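Local coordinates for protein Rho guanine nucleotide exchange factor 12 (Homo sapiens, PDB 1TXD) that acts as a guanine nucleotide exchange factor for the GTPase RhoA, here as its catalytic DH domain with the adjoining PH domain, at residues Glu64-Ile68 against Phe130-Ile135. The protein carries 1 engineered substitution. Sequence-based numbering, arbitrary orientation.
Sequences ELRKI and FALEMI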
ATOM      1  N   GLU A  64       9.072  16.927   2.816  1.00 19.80           N
ATOM      2  CA  GLU A  64       9.729  15.693   3.254  1.00 18.01           C
ATOM      3  C   GLU A  64       9.037  15.123   4.450  1.00 18.73           C
ATOM      4  O   GLU A  64       8.835  13.953   4.475  1.00 16.29           O
ATOM      5  CB  GLU A  64      11.219  15.933   3.573  1.00 18.27           C
ATOM      6  CG  GLU A  64      12.055  16.257   2.368  1.00 17.97           C
ATOM      7  CD  GLU A  64      13.341  16.953   2.649  1.00 12.79           C
ATOM      8  OE1 GLU A  64      13.578  17.576   3.761  1.00 26.89           O
ATOM      9  OE2 GLU A  64      14.041  17.176   1.668  1.00 21.95           O
ATOM     10  N   LEU A  65       8.809  15.935   5.520  1.00 20.81           N
ATOM     11  CA  LEU A  65       7.914  15.553   6.589  1.00 22.15           C
ATOM     12  C   LEU A  65       6.605  14.867   6.141  1.00 23.12           C
ATOM     13  O   LEU A  65       6.213  13.795   6.682  1.00 20.17           O
ATOM     14  CB  LEU A  65       7.502  16.763   7.380  1.00 23.83           C
ATOM     15  CG  LEU A  65       8.577  17.250   8.315  1.00 22.30           C
ATOM     16  CD1 LEU A  65       8.151  18.538   8.935  1.00 28.31           C
ATOM     17  CD2 LEU A  65       8.825  16.222   9.443  1.00 23.80           C
ATOM     18  N   ARG A  66       5.912  15.529   5.230  1.00 22.08           N
ATOM     19  CA  ARG A  66       4.664  15.027   4.686  1.00 22.49           C
ATOM     20  C   ARG A  66       4.833  13.760   3.934  1.00 22.08           C
ATOM     21  O   ARG A  66       4.030  12.835   4.097  1.00 20.26           O
ATOM     22  CB  ARG A  66       4.016  16.065   3.778  1.00 24.56           C
ATOM     23  CG  ARG A  66       2.784  15.609   3.103  1.00 27.80           C
ATOM     24  CD  ARG A  66       1.911  16.723   2.512  1.00 29.07           C
ATOM     25  NE  ARG A  66       2.626  17.862   1.933  1.00 32.45           N
ATOM     26  CZ  ARG A  66       3.222  17.874   0.766  1.00 34.37           C
ATOM     27  NH1 ARG A  66       3.192  16.809  -0.007  1.00 39.85           N
ATOM     28  NH2 ARG A  66       3.830  18.962   0.348  1.00 34.63           N
ATOM     29  N   LYS A  67       5.903  13.672   3.161  1.00 20.92           N
ATOM     30  CA  LYS A  67       6.116  12.460   2.386  1.00 22.33           C
ATOM     31  C   LYS A  67       6.539  11.306   3.349  1.00 21.86           C
ATOM     32  O   LYS A  67       6.237  10.178   3.064  1.00 15.11           O
ATOM     33  CB  LYS A  67       7.186  12.671   1.333  1.00 24.55           C
ATOM     34  CG  LYS A  67       6.666  13.219   0.011  1.00 28.12           C
ATOM     35  CD  LYS A  67       5.994  12.063  -0.824  1.00 28.65           C
ATOM     36  CE  LYS A  67       5.410  12.600  -2.059  1.00 28.46           C
ATOM     37  NZ  LYS A  67       4.446  11.663  -2.815  1.00 27.49           N
ATOM     38  N   ILE A  68       7.158  11.596   4.514  1.00 19.79           N
ATOM     39  CA  ILE A  68       7.631  10.461   5.373  1.00 21.09           C
ATOM     40  C   ILE A  68       6.523   9.969   6.366  1.00 21.17           C
ATOM     41  O   ILE A  68       6.200   8.780   6.378  1.00 22.04           O
ATOM     42  CB  ILE A  68       8.935  10.800   6.066  1.00 21.23           C
ATOM     43  CG1 ILE A  68      10.051  10.918   4.982  1.00 19.85           C
ATOM     44  CG2 ILE A  68       9.283   9.728   7.083  1.00 21.24           C
ATOM     45  CD1 ILE A  68      11.347  11.290   5.537  1.00 21.70           C
ATOM     46  N   PHE A 130       5.864   5.453  -0.689  1.00 18.59           N
ATOM     47  CA  PHE A 130       6.459   6.760  -0.883  1.00 19.83           C
ATOM     48  C   PHE A 130       7.299   7.068   0.359  1.00 19.66           C
ATOM     49  O   PHE A 130       8.367   7.657   0.234  1.00 18.66           O
ATOM     50  CB  PHE A 130       5.427   7.914  -1.149  1.00 19.06           C
ATOM     51  CG  PHE A 130       4.563   7.672  -2.357  1.00 22.27           C
ATOM     52  CD1 PHE A 130       5.002   8.005  -3.630  1.00 21.53           C
ATOM     53  CD2 PHE A 130       3.301   7.111  -2.218  1.00 22.72           C
ATOM     54  CE1 PHE A 130       4.234   7.747  -4.740  1.00 23.93           C
ATOM     55  CE2 PHE A 130       2.513   6.871  -3.352  1.00 23.83           C
ATOM     56  CZ  PHE A 130       2.967   7.200  -4.599  1.00 22.92           C
ATOM     57  N   ALA A 131       6.832   6.703   1.541  1.00 18.20           N
ATOM     58  CA  ALA A 131       7.475   7.261   2.781  1.00 18.92           C
ATOM     59  C   ALA A 131       8.792   6.487   2.985  1.00 20.62           C
ATOM     60  O   ALA A 131       9.810   7.058   3.299  1.00 17.80           O
ATOM     61  CB  ALA A 131       6.579   7.170   3.962  1.00 18.20           C
ATOM     62  N   LEU A 132       8.815   5.220   2.579  1.00 22.15           N
ATOM     63  CA  LEU A 132       9.980   4.378   2.836  1.00 22.04           C
ATOM     64  C   LEU A 132      11.070   4.779   1.856  1.00 22.14           C
ATOM     65  O   LEU A 132      12.234   4.592   2.111  1.00 20.06           O
ATOM     66  CB  LEU A 132       9.642   2.883   2.643  1.00 22.24           C
ATOM     67  CG  LEU A 132       8.763   2.205   3.705  1.00 26.10           C
ATOM     68  CD1 LEU A 132       8.867   0.757   3.633  1.00 25.12           C
ATOM     69  CD2 LEU A 132       9.038   2.635   5.151  1.00 26.80           C
ATOM     70  N   GLU A 133      10.681   5.276   0.694  1.00 24.90           N
ATOM     71  CA  GLU A 133      11.649   5.620  -0.321  1.00 24.94           C
ATOM     72  C   GLU A 133      12.205   6.975  -0.023  1.00 21.35           C
ATOM     73  O   GLU A 133      13.364   7.214  -0.296  1.00 19.68           O
ATOM     74  CB  GLU A 133      11.054   5.499  -1.743  1.00 27.80           C
ATOM     75  CG  GLU A 133      11.788   6.365  -2.768  1.00 30.79           C
ATOM     76  CD  GLU A 133      13.100   5.782  -3.198  1.00 34.15           C
ATOM     77  OE1 GLU A 133      13.164   4.503  -3.309  1.00 33.99           O
ATOM     78  OE2 GLU A 133      14.038   6.607  -3.473  1.00 30.50           O
ATOM     79  N   MET A 134      11.412   7.840   0.584  1.00 19.76           N
ATOM     80  CA  MET A 134      11.885   9.150   0.972  1.00 21.66           C
ATOM     81  C   MET A 134      12.872   9.044   2.140  1.00 21.52           C
ATOM     82  O   MET A 134      13.814   9.754   2.195  1.00 26.20           O
ATOM     83  CB  MET A 134      10.718  10.040   1.373  1.00 21.64           C
ATOM     84  CG  MET A 134      11.057  11.389   1.730  1.00 19.60           C
ATOM     85  SD  MET A 134      12.117  12.232   0.543  1.00 25.64           S
ATOM     86  CE  MET A 134      10.868  13.193  -0.470  1.00 27.55           C
ATOM     87  N   ILE A 135      12.591   8.195   3.115  1.00 20.84           N
ATOM     88  CA  ILE A 135      13.533   7.876   4.172  1.00 17.26           C
ATOM     89  C   ILE A 135      14.877   7.434   3.594  1.00 16.57           C
ATOM     90  O   ILE A 135      15.853   8.019   3.972  1.00 17.17           O
ATOM     91  CB  ILE A 135      12.948   6.815   5.150  1.00 18.20           C
ATOM     92  CG1 ILE A 135      11.723   7.349   5.896  1.00 20.55           C
ATOM     93  CG2 ILE A 135      14.003   6.245   6.098  1.00 14.20           C
ATOM     94  CD1 ILE A 135      10.857   6.162   6.391  1.00 21.10           C
TER
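Met-134 holds CG anti to its backbone N (chi1 -178°), which carries CG across beside Ile-68. Bends at chi2 and chi3 then bring CE alongside Lys-67, 4.1 Å from its CB. In Ile-68, CG1 stands anti to the carbonyl carbon (chi1 -67°) and reaches Met-134, while CG2 meets Ile-135 CG1 at 3.6 Å. The Ile-68 and Met-134 side chains cross at about a right angle. Packing is tight here, with Ile-68 CG1 3.4 Å from Met-134 CG. The backbones come nearest at Ala-131 and Ile-68, with 4.1 Å between their CA atoms. Ala-131 CB lies against the carbonyl oxygens of Lys-67 and Ile-68, and its CA makes a CA-H...O contact of 3.2 Å with Lys-67 O. That oxygen also accepts a hydrogen bond from Asn-127 ND2. Lys-67 NZ makes an off-centre cation-pi contact, 4.3 Å from the Phe-130 ring centroid. The contact joins helices 62-69 and 128-141 of the DH domain. The axes of the two short segments approach to 8.5 Å, with 129° between their N-to-C directions. Leu-163 of helix 163-166 touches Ile-135. The Phe-130 side chain also touches helix 191-230 at Ala-218, Gln-222 and Glu-225.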